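Local atomic coordinates of beta sliding clamp (Bartonella birtlesii LL-WM9, PDB entry 6PTR), a protein that probably encircles DNA as a ring-shaped head-to-tail homodimer and tethers DNA polymerases and other proteins to it for processive replication. Residues 83-86 / 87-91; 196-199 / 200-203; 354-357 / 358-362. All coordinates share one frame; numbering follows the deposited sequence.

Contact 1 (83-86 / 87-91)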
loop_
_atom_site.group_PDB
_atom_site.type_symbol
_atom_site.label_atom_id
_atom_site.label_comp_id
_atom_site.label_asym_id
_atom_site.label_seq_id
_atom_site.Cartn_x
_atom_site.Cartn_y
_atom_site.Cartn_z
ATOM N N TYR C 83 15.652 11.172 -6.409
ATOM C CA TYR C 83 14.320 11.513 -5.903
ATOM C C TYR C 83 14.192 11.193 -4.416
ATOM O O TYR C 83 13.687 12.009 -3.633
ATOM C CB TYR C 83 13.237 10.768 -6.696
ATOM C CG TYR C 83 11.840 11.243 -6.354
ATOM C CD1 TYR C 83 11.384 12.461 -6.824
ATOM C CD2 TYR C 83 10.994 10.486 -5.545
ATOM C CE1 TYR C 83 10.114 12.920 -6.520
ATOM C CE2 TYR C 83 9.706 10.935 -5.231
ATOM C CZ TYR C 83 9.279 12.159 -5.732
ATOM O OH TYR C 83 8.016 12.647 -5.436
ATOM N N ASP C 84 14.632 9.998 -4.005
ATOM C CA ASP C 84 14.505 9.629 -2.599
ATOM C C ASP C 84 15.326 10.556 -1.710
ATOM O O ASP C 84 14.906 10.875 -0.589
ATOM C CB ASP C 84 14.917 8.172 -2.398
ATOM C CG ASP C 84 13.930 7.190 -3.017
ATOM O OD1 ASP C 84 12.750 7.553 -3.208
ATOM O OD2 ASP C 84 14.334 6.047 -3.311
ATOM N N ILE C 85 16.489 11.007 -2.186
ATOM C CA ILE C 85 17.297 11.940 -1.403
ATOM C C ILE C 85 16.573 13.276 -1.252
ATOM O O ILE C 85 16.374 13.774 -0.134
ATOM C CB ILE C 85 18.685 12.121 -2.047
ATOM C CG1 ILE C 85 19.529 10.860 -1.845
ATOM C CG2 ILE C 85 19.381 13.383 -1.506
ATOM C CD1 ILE C 85 20.768 10.837 -2.751
ATOM N N VAL C 86 16.134 13.855 -2.372
ATOM C CA VAL C 86 15.485 15.163 -2.324
ATOM C C VAL C 86 14.197 15.108 -1.503
ATOM O O VAL C 86 13.864 16.058 -0.770
ATOM C CB VAL C 86 15.242 15.664 -3.763
ATOM C CG1 VAL C 86 14.557 17.068 -3.752
ATOM C CG2 VAL C 86 16.566 15.760 -4.518
ATOM N N ARG C 87 13.468 13.994 -1.574
ATOM C CA ARG C 87 12.269 13.843 -0.747
ATOM C C ARG C 87 12.548 14.071 0.733
ATOM O O ARG C 87 11.687 14.582 1.456
ATOM C CB ARG C 87 11.661 12.457 -0.946
ATOM C CG ARG C 87 10.388 12.211 -0.127
ATOM C CD ARG C 87 9.964 10.765 -0.280
ATOM N NE ARG C 87 11.149 9.914 -0.326
ATOM C CZ ARG C 87 11.622 9.202 0.693
ATOM N NH1 ARG C 87 10.998 9.189 1.880
ATOM N NH2 ARG C 87 12.724 8.486 0.511
ATOM N N LYS C 88 13.735 13.701 1.209
ATOM C CA LYS C 88 14.059 13.814 2.623
ATOM C C LYS C 88 14.725 15.131 2.992
ATOM O O LYS C 88 14.980 15.359 4.184
ATOM C CB LYS C 88 14.978 12.671 3.052
ATOM C CG LYS C 88 14.383 11.301 2.880
ATOM C CD LYS C 88 15.310 10.269 3.473
ATOM C CE LYS C 88 14.890 8.875 3.051
ATOM N NZ LYS C 88 15.849 7.881 3.576
ATOM N N LEU C 89 15.014 15.984 2.030
ATOM C CA LEU C 89 15.579 17.279 2.379
ATOM C C LEU C 89 14.459 18.273 2.679
ATOM O O LEU C 89 13.363 18.174 2.113
ATOM C CB LEU C 89 16.463 17.800 1.250
ATOM C CG LEU C 89 17.648 16.889 0.936
ATOM C CD1 LEU C 89 18.370 17.346 -0.338
ATOM C CD2 LEU C 89 18.611 16.853 2.123
ATOM N N PRO C 90 14.708 19.228 3.576
ATOM C CA PRO C 90 13.605 20.021 4.132
ATOM C C PRO C 90 13.016 21.028 3.149
ATOM O O PRO C 90 13.730 21.724 2.423
ATOM C CB PRO C 90 14.249 20.727 5.334
ATOM C CG PRO C 90 15.708 20.696 5.074
ATOM C CD PRO C 90 15.968 19.433 4.316
ATOM N N ASP C 91 11.689 21.092 3.137
ATOM C CA ASP C 91 10.980 22.115 2.388
ATOM C C ASP C 91 11.492 23.495 2.781
ATOM O O ASP C 91 11.757 23.765 3.955
ATOM C CB ASP C 91 9.483 21.996 2.668
ATOM C CG ASP C 91 8.637 22.363 1.477
ATOM O OD1 ASP C 91 8.886 23.427 0.871
ATOM O OD2 ASP C 91 7.727 21.576 1.138
#

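Contact 2 (196-199 / 200-203)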
loop_
_atom_site.group_PDB
_atom_site.type_symbol
_atom_site.label_atom_id
_atom_site.label_comp_id
_atom_site.label_asym_id
_atom_site.label_seq_id
_atom_site.Cartn_x
_atom_site.Cartn_y
_atom_site.Cartn_z
ATOM N N GLU C 196 -15.535 18.145 -31.236
ATOM C CA GLU C 196 -15.326 18.928 -32.439
ATOM C C GLU C 196 -13.835 19.149 -32.617
ATOM O O GLU C 196 -13.143 19.561 -31.682
ATOM C CB GLU C 196 -16.062 20.265 -32.340
ATOM C CG GLU C 196 -15.891 21.134 -33.571
ATOM C CD GLU C 196 -16.908 22.267 -33.640
ATOM O OE1 GLU C 196 -18.068 22.059 -33.220
ATOM O OE2 GLU C 196 -16.540 23.362 -34.115
ATOM N N ALA C 197 -13.337 18.860 -33.809
ATOM C CA ALA C 197 -11.897 18.869 -34.021
ATOM C C ALA C 197 -11.365 20.298 -34.005
ATOM O O ALA C 197 -11.938 21.179 -34.659
ATOM C CB ALA C 197 -11.544 18.210 -35.343
ATOM N N PRO C 198 -10.271 20.566 -33.305
ATOM C CA PRO C 198 -9.670 21.904 -33.363
ATOM C C PRO C 198 -9.116 22.175 -34.757
ATOM O O PRO C 198 -9.060 21.299 -35.623
ATOM C CB PRO C 198 -8.564 21.840 -32.310
ATOM C CG PRO C 198 -8.229 20.378 -32.201
ATOM C CD PRO C 198 -9.492 19.622 -32.483
ATOM N N SER C 199 -8.724 23.422 -34.988
ATOM C CA SER C 199 -8.108 23.740 -36.267
ATOM C C SER C 199 -6.734 23.080 -36.357
ATOM O O SER C 199 -6.072 22.829 -35.344
ATOM C CB SER C 199 -7.995 25.256 -36.444
ATOM O OG SER C 199 -7.638 25.874 -35.225
ATOM N N GLY C 200 -6.333 22.746 -37.583
ATOM C CA GLY C 200 -5.018 22.195 -37.836
ATOM C C GLY C 200 -4.926 20.685 -37.905
ATOM O O GLY C 200 -3.812 20.162 -38.048
ATOM N N VAL C 201 -6.048 19.967 -37.807
ATOM C CA VAL C 201 -6.060 18.506 -37.794
ATOM C C VAL C 201 -6.604 17.923 -39.091
ATOM O O VAL C 201 -6.817 16.709 -39.177
ATOM C CB VAL C 201 -6.852 17.965 -36.595
ATOM C CG1 VAL C 201 -6.278 18.492 -35.304
ATOM C CG2 VAL C 201 -8.294 18.362 -36.712
ATOM N N ASP C 202 -6.879 18.751 -40.093
ATOM C CA ASP C 202 -7.192 18.197 -41.400
ATOM C C ASP C 202 -5.986 17.409 -41.898
ATOM O O ASP C 202 -4.847 17.889 -41.835
ATOM C CB ASP C 202 -7.565 19.310 -42.387
ATOM N N GLY C 203 -6.232 16.186 -42.360
ATOM C CA GLY C 203 -5.165 15.320 -42.815
ATOM C C GLY C 203 -4.404 14.590 -41.725
ATOM O O GLY C 203 -3.476 13.836 -42.048
HETATM O O HOH W 1 -8.944 20.819 -38.684
#

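Contact 3 (354-357 / 358-362)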
loop_
_atom_site.group_PDB
_atom_site.type_symbol
_atom_site.label_atom_id
_atom_site.label_comp_id
_atom_site.label_asym_id
_atom_site.label_seq_id
_atom_site.Cartn_x
_atom_site.Cartn_y
_atom_site.Cartn_z
ATOM N N MET C 354 -28.253 -0.203 -23.444
ATOM C CA MET C 354 -28.980 -0.577 -24.650
ATOM C C MET C 354 -28.573 -2.004 -24.988
ATOM O O MET C 354 -27.394 -2.282 -25.231
ATOM C CB MET C 354 -28.697 0.386 -25.805
ATOM C CG MET C 354 -29.010 1.798 -25.447
ATOM S SD MET C 354 -30.744 2.060 -25.028
ATOM C CE MET C 354 -31.576 1.504 -26.511
ATOM N N LEU C 355 -29.535 -2.920 -24.928
ATOM C CA LEU C 355 -29.228 -4.337 -25.003
ATOM C C LEU C 355 -29.895 -4.954 -26.218
ATOM O O LEU C 355 -30.898 -4.454 -26.734
ATOM C CB LEU C 355 -29.706 -5.070 -23.734
ATOM C CG LEU C 355 -29.141 -4.455 -22.457
ATOM C CD1 LEU C 355 -29.847 -5.000 -21.224
ATOM C CD2 LEU C 355 -27.640 -4.739 -22.416
ATOM N N SER C 356 -29.350 -6.093 -26.626
ATOM C CA SER C 356 -29.990 -6.906 -27.645
ATOM C C SER C 356 -30.273 -8.266 -27.013
ATOM O O SER C 356 -31.128 -8.382 -26.130
ATOM C CB SER C 356 -29.087 -7.015 -28.877
ATOM O OG SER C 356 -29.796 -7.545 -29.972
ATOM N N ASP C 357 -29.530 -9.282 -27.416
ATOM C CA ASP C 357 -29.679 -10.611 -26.847
ATOM C C ASP C 357 -28.528 -10.892 -25.881
ATOM O O ASP C 357 -27.657 -10.054 -25.631
ATOM C CB ASP C 357 -29.742 -11.666 -27.953
ATOM C CG ASP C 357 -28.527 -11.620 -28.859
ATOM O OD1 ASP C 357 -27.425 -11.988 -28.399
ATOM O OD2 ASP C 357 -28.661 -11.197 -30.029
ATOM N N ALA C 358 -28.514 -12.111 -25.342
ATOM C CA ALA C 358 -27.605 -12.403 -24.246
ATOM C C ALA C 358 -26.146 -12.522 -24.671
ATOM O O ALA C 358 -25.269 -12.522 -23.803
ATOM C CB ALA C 358 -28.047 -13.700 -23.560
ATOM N N VAL C 359 -25.852 -12.652 -25.961
ATOM C CA VAL C 359 -24.446 -12.730 -26.338
ATOM C C VAL C 359 -24.043 -11.602 -27.283
ATOM O O VAL C 359 -23.029 -11.702 -27.967
ATOM C CB VAL C 359 -24.094 -14.108 -26.927
ATOM C CG1 VAL C 359 -24.244 -15.178 -25.834
ATOM C CG2 VAL C 359 -24.964 -14.426 -28.135
ATOM N N ALA C 360 -24.833 -10.514 -27.320
ATOM C CA ALA C 360 -24.527 -9.374 -28.174
ATOM C C ALA C 360 -23.997 -8.213 -27.347
ATOM O O ALA C 360 -24.385 -8.053 -26.188
ATOM C CB ALA C 360 -25.776 -8.922 -28.935
ATOM N N PRO C 361 -23.115 -7.388 -27.920
ATOM C CA PRO C 361 -22.539 -6.272 -27.152
ATOM C C PRO C 361 -23.609 -5.333 -26.624
ATOM O O PRO C 361 -24.619 -5.081 -27.281
ATOM C CB PRO C 361 -21.649 -5.552 -28.181
ATOM C CG PRO C 361 -21.388 -6.516 -29.241
ATOM C CD PRO C 361 -22.547 -7.486 -29.274
ATOM N N ALA C 362 -23.361 -4.798 -25.435
ATOM C CA ALA C 362 -24.233 -3.821 -24.794
ATOM C C ALA C 362 -23.627 -2.445 -24.994
ATOM O O ALA C 362 -22.409 -2.292 -24.920
ATOM C CB ALA C 362 -24.367 -4.102 -23.301
HETATM O O HOH W 2 -27.013 -7.319 -25.550
#

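Contact 1 (83-86 / 87-91)
Arg-87 N donates to Tyr-83 O at 2.9 Å, the i to i+4 bond of an alpha helix, and helix 79-88 then ends with two i to i+3 bonds of the 3-10 kind, from Lys-88 N to Ile-85 O and from Leu-89 N to Val-86 O. The i+3 bonds are the more bent ones: Lys-88 N meets Ile-85 O at 3.0 Å with an N-H...O angle of 140°, the donor standing above the carbonyl plane. Along the helix surface, Asp-84 and Arg-87 run side by side and point the same way. The arginine chain leaves with CG anti to its own nitrogen and then bends at chi3 (37°), which carries NH2 back over the preceding turn. It reaches Asp-84 OD1 at 3.8 Å, a long salt bridge, with carboxylate and guanidinium planes 83° apart, so the charges attract without a paired, coplanar fit. Asp-84 CB lies in plane at the guanidinium edge, while Lys-88 CG covers one face toward its rim. The Lys-88 chain is extended and carries NZ across the dimer interface to a salt bridge with Asp-283 and a hydrogen bond with Thr-287, both of the second subunit. Facing helix 15-26, Val-86 packs on Phe-18 and Phe-19, Tyr-83 stacks with Phe-19 and His-26, and Val-86 O also takes a bond from Arg-15 NE. Toward the sheet, Ile-85 rests on Phe-116 and Leu-118, and Leu-89 on Ile-95. The CB of Leu-89 is directed toward the helix end; beyond it, CD1 comes to 4.3 Å from Ile-85 CG2 and CG lies 3.5 Å from Ile-85 O.

Contact 2 (196-199 / 200-203)
The puckered ring of Pro-198 meets Val-201 through a single corner: CG lies 4.1 Å from Val-201 CG1, and the two side chains cross at about a right angle. The flat group here, the peptide joining Ser-199 to Gly-200, is the central peptide of a type II beta turn from Pro-198 to Val-201. Gly-200 fills the third position at phi 96°, where the absence of a CB spares a clash with Ser-199 O. The turn is closed through a water. Instead of a direct bond between its ends, water 1 donates to Pro-198 O at 3.1 Å and accepts from Val-201 N at the same distance. Both polar ends of the turn are thereby satisfied by one solvent molecule. The CB of Val-201 is directed toward the first arm of the turn. Its chi1 of -57° sets CG1 anti to the carbonyl carbon and leaves CG2 between the backbone nitrogen and carbonyl carbon, 3.2 Å from Pro-198 O. The same methyl comes to 3.5 Å from Ala-197 CB, so CG2 touches Pro-198 O and Ala-197 CB, while CG1 takes the proline ring. The turn lies at the protein surface in the loop between strands 189-196 and 207-210. Ala-197 is bonded through its backbone to Leu-178, beside the start of strand 179-185. On strand 136-141, Phe-138 receives both Pro-198 and Val-201, and Leu-140 touches the proline as well.

Contact 3 (354-357 / 358-362)
With chi1 at 57°, Asp-357 tucks CG between its own backbone nitrogen and carbonyl carbon, and chi2 of 70° then swings OD1 over the amide of Val-359. OD1 accepts from Val-359 N at 3.0 Å through its anti lone pair, the one facing away from OD2. This side-chain bond to the residue two further on is an Asx turn, and it opens a type I beta turn from Asp-357 to Ala-360. The main-chain bond of that turn, from Ala-360 N to Asp-357 O, is straight but weak at 3.3 Å, and the carboxylate bond to Val-359 N adds a second link across the turn. The CB of Ala-360 faces back to the first arm, 3.8 Å from Ser-356 CB. Water 2 fills the middle of the loop with three bonds: it accepts from Ser-356 N at 2.8 Å and donates to the carbonyls Asp-357 O and Ala-360 O. It thereby ties both arms together where the chain is too far apart for direct pairing. At the base, Leu-355 CD2 presses against Ala-362 CB at 3.4 Å, tighter than usual for two carbons. A CA-H...O contact runs beside it from Ala-362 CA to Met-354 O at 3.5 Å, while Asn-267 ND2 bonds both Met-354 O and Pro-361 O. The arrangement is that of a beta-hairpin connection between strands 350-355 and 362-366, with Val-359 at its tip and Pro-361 in the returning arm packing on bound griselimycin, in the peptide-binding pocket that in beta clamps lies at the junction of the central and C-terminal domains.

The three contacts are local and fall in series, one in each of the N-terminal, central and C-terminal domains. Contacts 1 and 3 lie on opposite sides of the chain's centre, with their own centres about 53 Å apart. Both are partly buried, whereas contact 2 is a surface turn. Contact 1 is helical, relies on backbone bonds and a long ion pair, and faces the second subunit. Contacts 2 and 3 are turns completed by a bridging water, and they adjoin strands of one eight-stranded sheet; contact 2 stays clear of other chains, while contact 3 adds a carboxylate bond and meets the antibiotic.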